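Local coordinates for protein STN1 (Saccharomyces cerevisiae, PDB 3KEY) that regulates telomere length and protects chromosome ends, restraining telomerase loading through its interaction with CDC13, and here is represented by its C-terminal tandem winged helix-turn-helix part, at residues Met11-Gly16 / Lys31-Val36; Val116-Val121 / Asn133-Val138; Glu141-Thr146 / Leu176-Ala181. All coordinates share one frame; numbering follows the deposited sequence.

Interaction 1: Met11-Gly16 / Lys31-Val36; sequences MLILLG and KEVRSV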
ATOM      1  N   MET A  11       2.391   1.374   4.813  1.00 35.29           N
ATOM      2  CA  MET A  11       2.040   2.054   3.571  1.00 36.34           C
ATOM      3  C   MET A  11       1.152   3.273   3.865  1.00 36.59           C
ATOM      4  O   MET A  11       1.388   4.363   3.340  1.00 35.41           O
ATOM      5  CB  MET A  11       1.310   1.103   2.613  1.00 36.38           C
ATOM      6  CG  MET A  11       0.845   1.787   1.322  1.00 35.96           C
ATOM      7  SD  MET A  11      -0.101   0.703   0.218  1.00 38.75           S
ATOM      8  CE  MET A  11      -1.670   0.563   1.136  1.00 35.44           C
ATOM      9  N   LEU A  12       0.145   3.091   4.717  1.00 36.83           N
ATOM     10  CA  LEU A  12      -0.761   4.187   5.062  1.00 39.15           C
ATOM     11  C   LEU A  12      -0.059   5.317   5.809  1.00 38.28           C
ATOM     12  O   LEU A  12      -0.437   6.483   5.682  1.00 39.24           O
ATOM     13  CB  LEU A  12      -1.938   3.671   5.901  1.00 42.20           C
ATOM     14  CG  LEU A  12      -2.939   2.764   5.179  1.00 45.48           C
ATOM     15  CD1 LEU A  12      -4.030   2.348   6.154  1.00 46.92           C
ATOM     16  CD2 LEU A  12      -3.544   3.494   3.987  1.00 45.76           C
ATOM     17  N   ILE A  13       0.954   4.978   6.597  1.00 38.16           N
ATOM     18  CA  ILE A  13       1.697   5.992   7.335  1.00 37.24           C
ATOM     19  C   ILE A  13       2.474   6.834   6.319  1.00 37.22           C
ATOM     20  O   ILE A  13       2.441   8.069   6.352  1.00 35.87           O
ATOM     21  CB  ILE A  13       2.673   5.337   8.337  1.00 38.78           C
ATOM     22  CG1 ILE A  13       1.872   4.612   9.428  1.00 39.31           C
ATOM     23  CG2 ILE A  13       3.609   6.386   8.922  1.00 40.08           C
ATOM     24  CD1 ILE A  13       2.719   3.868  10.446  1.00 36.15           C
ATOM     25  N   LEU A  14       3.155   6.157   5.400  1.00 35.52           N
ATOM     26  CA  LEU A  14       3.931   6.843   4.373  1.00 37.30           C
ATOM     27  C   LEU A  14       3.040   7.747   3.528  1.00 38.19           C
ATOM     28  O   LEU A  14       3.407   8.881   3.221  1.00 40.00           O
ATOM     29  CB  LEU A  14       4.642   5.819   3.486  1.00 34.08           C
ATOM     30  CG  LEU A  14       5.697   5.008   4.242  1.00 36.64           C
ATOM     31  CD1 LEU A  14       6.272   3.921   3.360  1.00 34.76           C
ATOM     32  CD2 LEU A  14       6.790   5.941   4.713  1.00 35.36           C
ATOM     33  N   LEU A  15       1.861   7.254   3.171  1.00 40.58           N
ATOM     34  CA  LEU A  15       0.931   8.033   2.362  1.00 42.66           C
ATOM     35  C   LEU A  15       0.532   9.337   3.059  1.00 43.28           C
ATOM     36  O   LEU A  15       0.416  10.378   2.413  1.00 43.64           O
ATOM     37  CB  LEU A  15      -0.320   7.207   2.056  1.00 42.76           C
ATOM     38  CG  LEU A  15      -1.391   7.890   1.196  1.00 45.50           C
ATOM     39  CD1 LEU A  15      -0.843   8.162  -0.200  1.00 45.02           C
ATOM     40  CD2 LEU A  15      -2.627   7.002   1.113  1.00 45.27           C
ATOM     41  N   GLY A  16       0.341   9.273   4.376  1.00 43.68           N
ATOM     42  CA  GLY A  16      -0.055  10.446   5.138  1.00 44.54           C
ATOM     43  C   GLY A  16       1.020  11.478   5.441  1.00 46.84           C
ATOM     44  O   GLY A  16       0.697  12.609   5.806  1.00 48.08           O
ATOM     45  N   LYS A  31       6.677   7.587  15.722  1.00 47.21           N
ATOM     46  CA  LYS A  31       5.948   6.800  16.716  1.00 48.23           C
ATOM     47  C   LYS A  31       5.116   5.707  16.066  1.00 45.91           C
ATOM     48  O   LYS A  31       5.224   4.535  16.430  1.00 44.90           O
ATOM     49  CB  LYS A  31       5.043   7.705  17.561  1.00 51.71           C
ATOM     50  CG  LYS A  31       4.359   6.981  18.713  1.00 55.63           C
ATOM     51  CD  LYS A  31       3.548   7.929  19.589  1.00 59.64           C
ATOM     52  CE  LYS A  31       2.978   7.193  20.802  1.00 62.47           C
ATOM     53  NZ  LYS A  31       2.207   8.083  21.723  1.00 65.56           N
ATOM     54  N   GLU A  32       4.286   6.097  15.102  1.00 45.72           N
ATOM     55  CA  GLU A  32       3.437   5.150  14.391  1.00 45.78           C
ATOM     56  C   GLU A  32       4.247   4.008  13.779  1.00 43.65           C
ATOM     57  O   GLU A  32       3.805   2.857  13.779  1.00 43.10           O
ATOM     58  CB  GLU A  32       2.644   5.863  13.292  1.00 49.72           C
ATOM     59  CG  GLU A  32       1.279   6.370  13.735  1.00 56.96           C
ATOM     60  CD  GLU A  32       0.477   6.963  12.585  1.00 61.26           C
ATOM     61  OE1 GLU A  32       0.850   8.054  12.096  1.00 63.74           O
ATOM     62  OE2 GLU A  32      -0.522   6.336  12.162  1.00 62.94           O
ATOM     63  N   VAL A  33       5.430   4.326  13.259  1.00 40.54           N
ATOM     64  CA  VAL A  33       6.278   3.305  12.653  1.00 39.84           C
ATOM     65  C   VAL A  33       6.808   2.338  13.715  1.00 40.11           C
ATOM     66  O   VAL A  33       6.813   1.126  13.507  1.00 38.07           O
ATOM     67  CB  VAL A  33       7.470   3.938  11.882  1.00 38.21           C
ATOM     68  CG1 VAL A  33       8.391   2.849  11.350  1.00 37.46           C
ATOM     69  CG2 VAL A  33       6.944   4.783  10.724  1.00 38.17           C
ATOM     70  N   ARG A  34       7.248   2.867  14.854  1.00 41.64           N
ATOM     71  CA  ARG A  34       7.752   2.004  15.920  1.00 44.46           C
ATOM     72  C   ARG A  34       6.688   0.996  16.378  1.00 43.67           C
ATOM     73  O   ARG A  34       7.008  -0.156  16.666  1.00 44.17           O
ATOM     74  CB  ARG A  34       8.232   2.839  17.120  1.00 47.10           C
ATOM     75  CG  ARG A  34       9.509   3.642  16.872  1.00 50.26           C
ATOM     76  CD  ARG A  34      10.592   2.785  16.210  1.00 56.70           C
ATOM     77  NE  ARG A  34      10.936   1.581  16.971  1.00 60.67           N
ATOM     78  CZ  ARG A  34      11.665   1.575  18.085  1.00 63.52           C
ATOM     79  NH1 ARG A  34      12.140   2.712  18.581  1.00 63.99           N
ATOM     80  NH2 ARG A  34      11.920   0.427  18.706  1.00 64.11           N
ATOM     81  N   SER A  35       5.426   1.420  16.428  1.00 44.23           N
ATOM     82  CA  SER A  35       4.334   0.531  16.845  1.00 44.04           C
ATOM     83  C   SER A  35       4.245  -0.673  15.918  1.00 42.36           C
ATOM     84  O   SER A  35       4.183  -1.813  16.372  1.00 40.56           O
ATOM     85  CB  SER A  35       2.997   1.271  16.822  1.00 44.31           C
ATOM     86  OG  SER A  35       3.060   2.449  17.604  1.00 50.33           O
ATOM     87  N   VAL A  36       4.228  -0.403  14.616  1.00 40.12           N
ATOM     88  CA  VAL A  36       4.165  -1.454  13.609  1.00 39.44           C
ATOM     89  C   VAL A  36       5.393  -2.363  13.716  1.00 38.63           C
ATOM     90  O   VAL A  36       5.277  -3.590  13.687  1.00 38.03           O
ATOM     91  CB  VAL A  36       4.114  -0.850  12.169  1.00 40.27           C
ATOM     92  CG1 VAL A  36       4.163  -1.957  11.133  1.00 39.88           C
ATOM     93  CG2 VAL A  36       2.848  -0.028  11.994  1.00 41.49           C
TER
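Ile13 meets Glu32 because its CG1 lies anti to the carbonyl carbon (chi1 -66°) and CD1 then extends the chain straight on (chi2 177°). This carries the CD1 methyl to the backbone of the facing helix. There it rests on the root of Glu32, with Ile13 CD1 3.5 Å from Glu32 CB. Ile13 CD1 also lies 3.6 Å from Glu32 O and 3.9 Å from Val33 N. The two side chains run alongside each other in opposite directions. Glu32 CB and the carboxylate end lie beside Ile13 CG1. Glu32 is exposed, and its carboxylate skirts the isoleucine, with OE2 4.0 Å from Ile13 CG1. The other partners are apolar. Ile13 CG2 touches CG2 of the buried Val33 at 4.1 Å, and Ile13 CD1 reaches Val36 CG2 at 4.2 Å. No hydrogen bond joins the two segments. The helices run nearly antiparallel, at 172°, with axes 10.3 Å apart, and Ile13 provides more than half of the surface buried between the segments. With an alanine here, CG1, CG2 and CD1 are gone, which would probably open a gap beside Val33 and Val36 and leave Glu32 CB without its apolar neighbour. The contact belongs to the first winged helix-turn-helix domain and ties helix 6-16 to helix 31-47. Leu27 of helix 24-28 packs on Leu14 and Val33, while helix 56-73 brings Phe64 to Val33 and Leu67 to Val36. On another side of helix 6-16, Met11 and Leu12 meet Glu141 of helix 132-149.

Interaction 2: Val116-Val121 / Asn133-Val138; sequences VQLSHV and NGIVDV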
ATOM      1  N   VAL A 116      -8.325  -2.924 -14.860  1.00 34.00           N
ATOM      2  CA  VAL A 116      -7.230  -2.000 -14.650  1.00 34.02           C
ATOM      3  C   VAL A 116      -6.003  -2.818 -15.059  1.00 33.83           C
ATOM      4  O   VAL A 116      -5.613  -3.739 -14.358  1.00 32.50           O
ATOM      5  CB  VAL A 116      -7.099  -1.573 -13.178  1.00 34.02           C
ATOM      6  CG1 VAL A 116      -5.780  -0.813 -12.983  1.00 37.00           C
ATOM      7  CG2 VAL A 116      -8.282  -0.685 -12.787  1.00 35.20           C
ATOM      8  N   GLN A 117      -5.429  -2.501 -16.217  1.00 33.68           N
ATOM      9  CA  GLN A 117      -4.258  -3.211 -16.720  1.00 34.94           C
ATOM     10  C   GLN A 117      -2.983  -2.658 -16.093  1.00 34.56           C
ATOM     11  O   GLN A 117      -2.765  -1.448 -16.069  1.00 33.97           O
ATOM     12  CB  GLN A 117      -4.168  -3.083 -18.246  1.00 36.74           C
ATOM     13  CG  GLN A 117      -5.310  -3.730 -18.997  1.00 37.33           C
ATOM     14  CD  GLN A 117      -5.108  -3.706 -20.500  1.00 39.84           C
ATOM     15  OE1 GLN A 117      -4.020  -4.008 -20.997  1.00 40.28           O
ATOM     16  NE2 GLN A 117      -6.161  -3.364 -21.236  1.00 39.68           N
ATOM     17  N   LEU A 118      -2.145  -3.559 -15.596  1.00 33.21           N
ATOM     18  CA  LEU A 118      -0.892  -3.182 -14.964  1.00 36.17           C
ATOM     19  C   LEU A 118      -0.015  -2.332 -15.885  1.00 35.94           C
ATOM     20  O   LEU A 118       0.512  -1.301 -15.462  1.00 35.39           O
ATOM     21  CB  LEU A 118      -0.127  -4.440 -14.526  1.00 38.23           C
ATOM     22  CG  LEU A 118       1.270  -4.220 -13.929  1.00 40.28           C
ATOM     23  CD1 LEU A 118       1.183  -3.406 -12.643  1.00 44.05           C
ATOM     24  CD2 LEU A 118       1.917  -5.576 -13.666  1.00 43.14           C
ATOM     25  N   SER A 119       0.134  -2.753 -17.140  1.00 35.40           N
ATOM     26  CA  SER A 119       0.952  -1.995 -18.093  1.00 36.65           C
ATOM     27  C   SER A 119       0.461  -0.556 -18.246  1.00 36.61           C
ATOM     28  O   SER A 119       1.270   0.358 -18.391  1.00 38.29           O
ATOM     29  CB  SER A 119       0.974  -2.685 -19.465  1.00 35.95           C
ATOM     30  OG  SER A 119      -0.322  -2.746 -20.041  1.00 40.04           O
ATOM     31  N   HIS A 120      -0.855  -0.345 -18.214  1.00 35.15           N
ATOM     32  CA  HIS A 120      -1.396   1.009 -18.340  1.00 35.96           C
ATOM     33  C   HIS A 120      -0.982   1.862 -17.144  1.00 36.12           C
ATOM     34  O   HIS A 120      -0.609   3.030 -17.290  1.00 35.48           O
ATOM     35  CB  HIS A 120      -2.931   0.980 -18.450  1.00 35.70           C
ATOM     36  CG  HIS A 120      -3.426   0.388 -19.733  1.00 37.85           C
ATOM     37  ND1 HIS A 120      -4.763   0.350 -20.074  1.00 38.77           N
ATOM     38  CD2 HIS A 120      -2.764  -0.213 -20.751  1.00 37.44           C
ATOM     39  CE1 HIS A 120      -4.902  -0.249 -21.242  1.00 36.59           C
ATOM     40  NE2 HIS A 120      -3.702  -0.602 -21.674  1.00 38.32           N
ATOM     41  N   VAL A 121      -1.047   1.277 -15.954  1.00 35.34           N
ATOM     42  CA  VAL A 121      -0.660   1.998 -14.752  1.00 34.58           C
ATOM     43  C   VAL A 121       0.833   2.322 -14.789  1.00 34.06           C
ATOM     44  O   VAL A 121       1.241   3.419 -14.410  1.00 32.56           O
ATOM     45  CB  VAL A 121      -0.939   1.175 -13.489  1.00 34.53           C
ATOM     46  CG1 VAL A 121      -0.470   1.947 -12.261  1.00 35.91           C
ATOM     47  CG2 VAL A 121      -2.422   0.840 -13.401  1.00 33.38           C
ATOM     48  N   ASN A 133       0.285  -6.989  -7.171  1.00 39.70           N
ATOM     49  CA  ASN A 133      -0.027  -7.052  -5.743  1.00 40.21           C
ATOM     50  C   ASN A 133       0.013  -5.657  -5.131  1.00 38.37           C
ATOM     51  O   ASN A 133      -0.761  -5.344  -4.225  1.00 37.81           O
ATOM     52  CB  ASN A 133       0.949  -7.965  -5.002  1.00 43.84           C
ATOM     53  CG  ASN A 133       0.820  -9.414  -5.429  1.00 48.62           C
ATOM     54  OD1 ASN A 133      -0.288  -9.919  -5.620  1.00 47.44           O
ATOM     55  ND2 ASN A 133       1.954 -10.096  -5.573  1.00 51.60           N
ATOM     56  N   GLY A 134       0.921  -4.822  -5.624  1.00 34.52           N
ATOM     57  CA  GLY A 134       1.006  -3.464  -5.119  1.00 34.40           C
ATOM     58  C   GLY A 134      -0.240  -2.677  -5.497  1.00 33.21           C
ATOM     59  O   GLY A 134      -0.812  -1.979  -4.667  1.00 32.56           O
ATOM     60  N   ILE A 135      -0.661  -2.793  -6.755  1.00 31.99           N
ATOM     61  CA  ILE A 135      -1.847  -2.091  -7.232  1.00 34.86           C
ATOM     62  C   ILE A 135      -3.091  -2.580  -6.498  1.00 34.52           C
ATOM     63  O   ILE A 135      -3.987  -1.793  -6.194  1.00 33.83           O
ATOM     64  CB  ILE A 135      -2.035  -2.276  -8.751  1.00 36.12           C
ATOM     65  CG1 ILE A 135      -0.959  -1.492  -9.495  1.00 39.94           C
ATOM     66  CG2 ILE A 135      -3.389  -1.758  -9.182  1.00 41.76           C
ATOM     67  CD1 ILE A 135      -0.997  -1.674 -10.990  1.00 45.28           C
ATOM     68  N   VAL A 136      -3.144  -3.879  -6.217  1.00 32.01           N
ATOM     69  CA  VAL A 136      -4.271  -4.436  -5.482  1.00 33.94           C
ATOM     70  C   VAL A 136      -4.379  -3.780  -4.102  1.00 33.35           C
ATOM     71  O   VAL A 136      -5.458  -3.378  -3.688  1.00 33.56           O
ATOM     72  CB  VAL A 136      -4.127  -5.971  -5.294  1.00 34.69           C
ATOM     73  CG1 VAL A 136      -5.137  -6.476  -4.267  1.00 34.11           C
ATOM     74  CG2 VAL A 136      -4.331  -6.677  -6.630  1.00 32.94           C
ATOM     75  N   ASP A 137      -3.267  -3.659  -3.384  1.00 34.48           N
ATOM     76  CA  ASP A 137      -3.355  -3.058  -2.060  1.00 35.34           C
ATOM     77  C   ASP A 137      -3.734  -1.584  -2.112  1.00 33.96           C
ATOM     78  O   ASP A 137      -4.431  -1.095  -1.230  1.00 32.19           O
ATOM     79  CB  ASP A 137      -2.058  -3.276  -1.266  1.00 37.21           C
ATOM     80  CG  ASP A 137      -1.855  -4.745  -0.889  1.00 44.36           C
ATOM     81  OD1 ASP A 137      -2.868  -5.479  -0.820  1.00 45.46           O
ATOM     82  OD2 ASP A 137      -0.701  -5.170  -0.657  1.00 45.66           O
ATOM     83  N   VAL A 138      -3.305  -0.870  -3.147  1.00 31.62           N
ATOM     84  CA  VAL A 138      -3.677   0.535  -3.235  1.00 32.02           C
ATOM     85  C   VAL A 138      -5.191   0.653  -3.468  1.00 31.49           C
ATOM     86  O   VAL A 138      -5.873   1.431  -2.790  1.00 31.39           O
ATOM     87  CB  VAL A 138      -2.902   1.264  -4.366  1.00 31.79           C
ATOM     88  CG1 VAL A 138      -3.445   2.688  -4.546  1.00 31.12           C
ATOM     89  CG2 VAL A 138      -1.417   1.318  -4.009  1.00 29.96           C
TER
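Two helices of the second winged helix-turn-helix domain meet where Ile135 of helix 132-149 packs against the first turn of helix 118-125. Gln117 ends the preceding strand and is the N-cap residue of that helix. Leu118 and Val121, one turn apart in sequence, receive the isoleucine. All of the touching is done by one methyl, Ile135 CD1. The Ile135 chain is extended at its end (chi2 176°), which sends CD1 well out from its own helix. Ile135 CD1 meets Val121 tip to tip, 3.8 Å from Val121 CG2, and lies almost equally far from Val121 CB, at 3.8 Å, and CG1, at 3.9 Å. The valine thus presents its whole branched end to a single methyl. Leu118 comes in obliquely, and its CG, anti to the backbone N (chi1 176°), brings CD1 beside the isoleucine. Leu118 CD1 and Ile135 CD1 are modelled 3.2 Å apart, which is shorter than normal for two methyls, and the exact value is doubtful. No hydrogen bond crosses between the segments. Helix 90-108 backs the valine, with Leu95 and Tyr98 against Val121. Ile130, in the link between the two helices, touches both Leu118 and Ile135. Strand 173-180 closes another side: its Ile174 packs on Ile135 and pairs through its backbone with Val116 of strand 113-117.

Interaction 3: Glu141-Thr146 / Leu176-Ala181; sequences ECLKRT and LHLEYA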
ATOM      1  N   GLU A 141      -7.369  -0.188  -0.302  1.00 33.19           N
ATOM      2  CA  GLU A 141      -7.413   0.930   0.636  1.00 36.12           C
ATOM      3  C   GLU A 141      -8.331   2.062   0.157  1.00 35.25           C
ATOM      4  O   GLU A 141      -9.104   2.616   0.940  1.00 36.91           O
ATOM      5  CB  GLU A 141      -6.011   1.488   0.873  1.00 36.98           C
ATOM      6  CG  GLU A 141      -5.447   1.149   2.225  1.00 45.61           C
ATOM      7  CD  GLU A 141      -6.473   1.328   3.340  1.00 46.30           C
ATOM      8  OE1 GLU A 141      -7.002   2.456   3.538  1.00 50.52           O
ATOM      9  OE2 GLU A 141      -6.754   0.330   4.016  1.00 46.88           O
ATOM     10  N   CYS A 142      -8.233   2.419  -1.118  1.00 33.52           N
ATOM     11  CA  CYS A 142      -9.087   3.471  -1.658  1.00 33.02           C
ATOM     12  C   CYS A 142     -10.552   3.049  -1.619  1.00 32.48           C
ATOM     13  O   CYS A 142     -11.416   3.831  -1.230  1.00 32.35           O
ATOM     14  CB  CYS A 142      -8.687   3.804  -3.092  1.00 32.32           C
ATOM     15  SG  CYS A 142      -7.076   4.581  -3.204  1.00 38.51           S
ATOM     16  N   LEU A 143     -10.831   1.812  -2.016  1.00 31.14           N
ATOM     17  CA  LEU A 143     -12.207   1.322  -2.014  1.00 33.61           C
ATOM     18  C   LEU A 143     -12.762   1.293  -0.597  1.00 33.50           C
ATOM     19  O   LEU A 143     -13.932   1.608  -0.372  1.00 34.47           O
ATOM     20  CB  LEU A 143     -12.278  -0.067  -2.667  1.00 30.78           C
ATOM     21  CG  LEU A 143     -12.132  -0.014  -4.197  1.00 31.79           C
ATOM     22  CD1 LEU A 143     -11.876  -1.394  -4.788  1.00 31.70           C
ATOM     23  CD2 LEU A 143     -13.412   0.594  -4.785  1.00 32.58           C
ATOM     24  N   LYS A 144     -11.913   0.933   0.359  1.00 34.74           N
ATOM     25  CA  LYS A 144     -12.310   0.883   1.764  1.00 38.78           C
ATOM     26  C   LYS A 144     -12.731   2.297   2.197  1.00 39.16           C
ATOM     27  O   LYS A 144     -13.773   2.484   2.833  1.00 37.29           O
ATOM     28  CB  LYS A 144     -11.127   0.380   2.601  1.00 40.56           C
ATOM     29  CG  LYS A 144     -11.389   0.155   4.082  1.00 48.65           C
ATOM     30  CD  LYS A 144     -10.171  -0.533   4.738  1.00 51.98           C
ATOM     31  CE  LYS A 144     -10.338  -0.671   6.254  1.00 56.00           C
ATOM     32  NZ  LYS A 144      -9.235  -1.448   6.915  1.00 55.38           N
ATOM     33  N   ARG A 145     -11.931   3.293   1.824  1.00 38.92           N
ATOM     34  CA  ARG A 145     -12.239   4.683   2.168  1.00 41.10           C
ATOM     35  C   ARG A 145     -13.476   5.188   1.437  1.00 39.65           C
ATOM     36  O   ARG A 145     -14.284   5.916   2.010  1.00 39.23           O
ATOM     37  CB  ARG A 145     -11.065   5.602   1.820  1.00 42.10           C
ATOM     38  CG  ARG A 145      -9.807   5.311   2.598  1.00 46.17           C
ATOM     39  CD  ARG A 145      -8.669   6.216   2.153  1.00 48.72           C
ATOM     40  NE  ARG A 145      -7.503   6.061   3.014  1.00 49.65           N
ATOM     41  CZ  ARG A 145      -6.410   6.807   2.929  1.00 52.16           C
ATOM     42  NH1 ARG A 145      -6.329   7.764   2.014  1.00 53.47           N
ATOM     43  NH2 ARG A 145      -5.408   6.606   3.773  1.00 53.83           N
ATOM     44  N   THR A 146     -13.615   4.806   0.171  1.00 37.81           N
ATOM     45  CA  THR A 146     -14.751   5.237  -0.633  1.00 36.68           C
ATOM     46  C   THR A 146     -16.072   4.741  -0.046  1.00 38.12           C
ATOM     47  O   THR A 146     -17.047   5.499   0.041  1.00 37.72           O
ATOM     48  CB  THR A 146     -14.619   4.750  -2.093  1.00 34.45           C
ATOM     49  OG1 THR A 146     -13.457   5.345  -2.685  1.00 35.76           O
ATOM     50  CG2 THR A 146     -15.847   5.144  -2.910  1.00 34.42           C
ATOM     51  N   LEU A 176     -12.029  -4.857 -11.104  1.00 35.57           N
ATOM     52  CA  LEU A 176     -12.778  -4.227 -10.025  1.00 34.70           C
ATOM     53  C   LEU A 176     -14.276  -4.510 -10.137  1.00 34.97           C
ATOM     54  O   LEU A 176     -14.877  -4.326 -11.196  1.00 36.34           O
ATOM     55  CB  LEU A 176     -12.553  -2.712 -10.038  1.00 33.29           C
ATOM     56  CG  LEU A 176     -11.101  -2.214 -10.031  1.00 36.11           C
ATOM     57  CD1 LEU A 176     -11.101  -0.710 -10.251  1.00 33.15           C
ATOM     58  CD2 LEU A 176     -10.409  -2.565  -8.705  1.00 34.57           C
ATOM     59  N   HIS A 177     -14.871  -4.969  -9.044  1.00 34.25           N
ATOM     60  CA  HIS A 177     -16.310  -5.233  -9.008  1.00 33.55           C
ATOM     61  C   HIS A 177     -16.914  -4.233  -8.044  1.00 33.11           C
ATOM     62  O   HIS A 177     -16.458  -4.112  -6.905  1.00 32.81           O
ATOM     63  CB  HIS A 177     -16.615  -6.647  -8.501  1.00 33.03           C
ATOM     64  CG  HIS A 177     -16.156  -7.733  -9.419  1.00 35.49           C
ATOM     65  ND1 HIS A 177     -14.922  -8.344  -9.297  1.00 36.03           N
ATOM     66  CD2 HIS A 177     -16.752  -8.299 -10.494  1.00 33.74           C
ATOM     67  CE1 HIS A 177     -14.782  -9.240 -10.258  1.00 35.38           C
ATOM     68  NE2 HIS A 177     -15.878  -9.233 -10.997  1.00 38.11           N
ATOM     69  N   LEU A 178     -17.931  -3.510  -8.496  1.00 33.50           N
ATOM     70  CA  LEU A 178     -18.583  -2.519  -7.649  1.00 34.38           C
ATOM     71  C   LEU A 178     -20.087  -2.780  -7.598  1.00 33.66           C
ATOM     72  O   LEU A 178     -20.718  -3.053  -8.621  1.00 33.52           O
ATOM     73  CB  LEU A 178     -18.322  -1.102  -8.188  1.00 34.14           C
ATOM     74  CG  LEU A 178     -16.857  -0.711  -8.415  1.00 34.88           C
ATOM     75  CD1 LEU A 178     -16.774   0.677  -9.083  1.00 34.59           C
ATOM     76  CD2 LEU A 178     -16.113  -0.725  -7.082  1.00 30.99           C
ATOM     77  N   GLU A 179     -20.648  -2.727  -6.397  1.00 34.03           N
ATOM     78  CA  GLU A 179     -22.082  -2.914  -6.220  1.00 36.30           C
ATOM     79  C   GLU A 179     -22.579  -1.593  -5.631  1.00 34.84           C
ATOM     80  O   GLU A 179     -22.000  -1.073  -4.674  1.00 34.75           O
ATOM     81  CB  GLU A 179     -22.375  -4.073  -5.265  1.00 36.27           C
ATOM     82  CG  GLU A 179     -23.854  -4.200  -4.911  1.00 42.93           C
ATOM     83  CD  GLU A 179     -24.160  -5.402  -4.021  1.00 45.01           C
ATOM     84  OE1 GLU A 179     -23.358  -5.698  -3.110  1.00 45.58           O
ATOM     85  OE2 GLU A 179     -25.214  -6.037  -4.228  1.00 48.51           O
ATOM     86  N   TYR A 180     -23.646  -1.056  -6.203  1.00 34.37           N
ATOM     87  CA  TYR A 180     -24.180   0.226  -5.758  1.00 34.80           C
ATOM     88  C   TYR A 180     -25.344   0.175  -4.772  1.00 37.16           C
ATOM     89  O   TYR A 180     -26.174  -0.736  -4.807  1.00 37.21           O
ATOM     90  CB  TYR A 180     -24.550   1.060  -6.987  1.00 33.19           C
ATOM     91  CG  TYR A 180     -23.352   1.318  -7.873  1.00 32.10           C
ATOM     92  CD1 TYR A 180     -23.061   0.484  -8.961  1.00 34.35           C
ATOM     93  CD2 TYR A 180     -22.462   2.346  -7.578  1.00 31.19           C
ATOM     94  CE1 TYR A 180     -21.901   0.674  -9.732  1.00 33.14           C
ATOM     95  CE2 TYR A 180     -21.303   2.544  -8.336  1.00 33.04           C
ATOM     96  CZ  TYR A 180     -21.025   1.709  -9.406  1.00 33.04           C
ATOM     97  OH  TYR A 180     -19.873   1.911 -10.140  1.00 32.57           O
ATOM     98  N   ALA A 181     -25.390   1.172  -3.891  1.00 36.97           N
ATOM     99  CA  ALA A 181     -26.436   1.264  -2.876  1.00 39.66           C
ATOM    100  C   ALA A 181     -27.770   1.708  -3.470  1.00 40.56           C
ATOM    101  O   ALA A 181     -27.827   2.238  -4.582  1.00 39.13           O
ATOM    102  CB  ALA A 181     -26.008   2.233  -1.771  1.00 39.63           C
TER
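Leu143 and Leu178 form the close part of this contact, where helix 132-149 lies over strand 173-180. Leu143 CD2 and Leu178 CD2 are 3.8 Å apart, and the side chains cross at about a right angle. Each leucine has CG anti to its carbonyl carbon (chi1 -74° in Leu143, -54° in Leu178), and this turns the branched ends toward one another. Trp157 of strand 154-161 and Ile103 of helix 90-108 also pack on Leu143, so the leucine is buried on several sides. Thr146, next to the same strand 154-161, donates from OG1 to Cys142 O at 2.9 Å, from above the carbonyl plane, and that oxygen also accepts the Thr146 backbone N. The hydroxyl proton is thus used within its own helix. The second leucine pair is looser: Leu143 CD1 stands 4.3 Å from Leu176 CD2. Leu143 therefore straddles two strand residues of alternate position, with one methyl for each. Beyond the leucines, the partly exposed His177 points away from the helix. Another side of the helix faces helix 6-16. There exposed Arg145 has a long salt bridge to buried Glu141, with NE 3.7 Å from OE1. No directional bond crosses between helix and wing strand of this second winged helix-turn-helix domain, so the contact depends on the fit of the leucine side chains.

How the interactions relate
Interactions 2 and 3 are buried contacts of the second winged helix-turn-helix domain. Both use helix 132-149, and both reach the same sheet, where Val116 CG2 touches Leu176 CD1 at 3.8 Å. Interaction 1 lies in the first domain, and is only partly buried. It alone includes a charged side chain, Glu32, at its exposed border; the other two are aliphatic throughout. None has a hydrogen bond across it. Helix 6-16 of interaction 1 packs on helix 132-149, which interactions 2 and 3 share: Leu15 CD2 of 11-16 lies 3.9 Å from Arg145 NH2 of 141-146, and Met11 CE lies 4.0 Å from Asp137 O of 133-138.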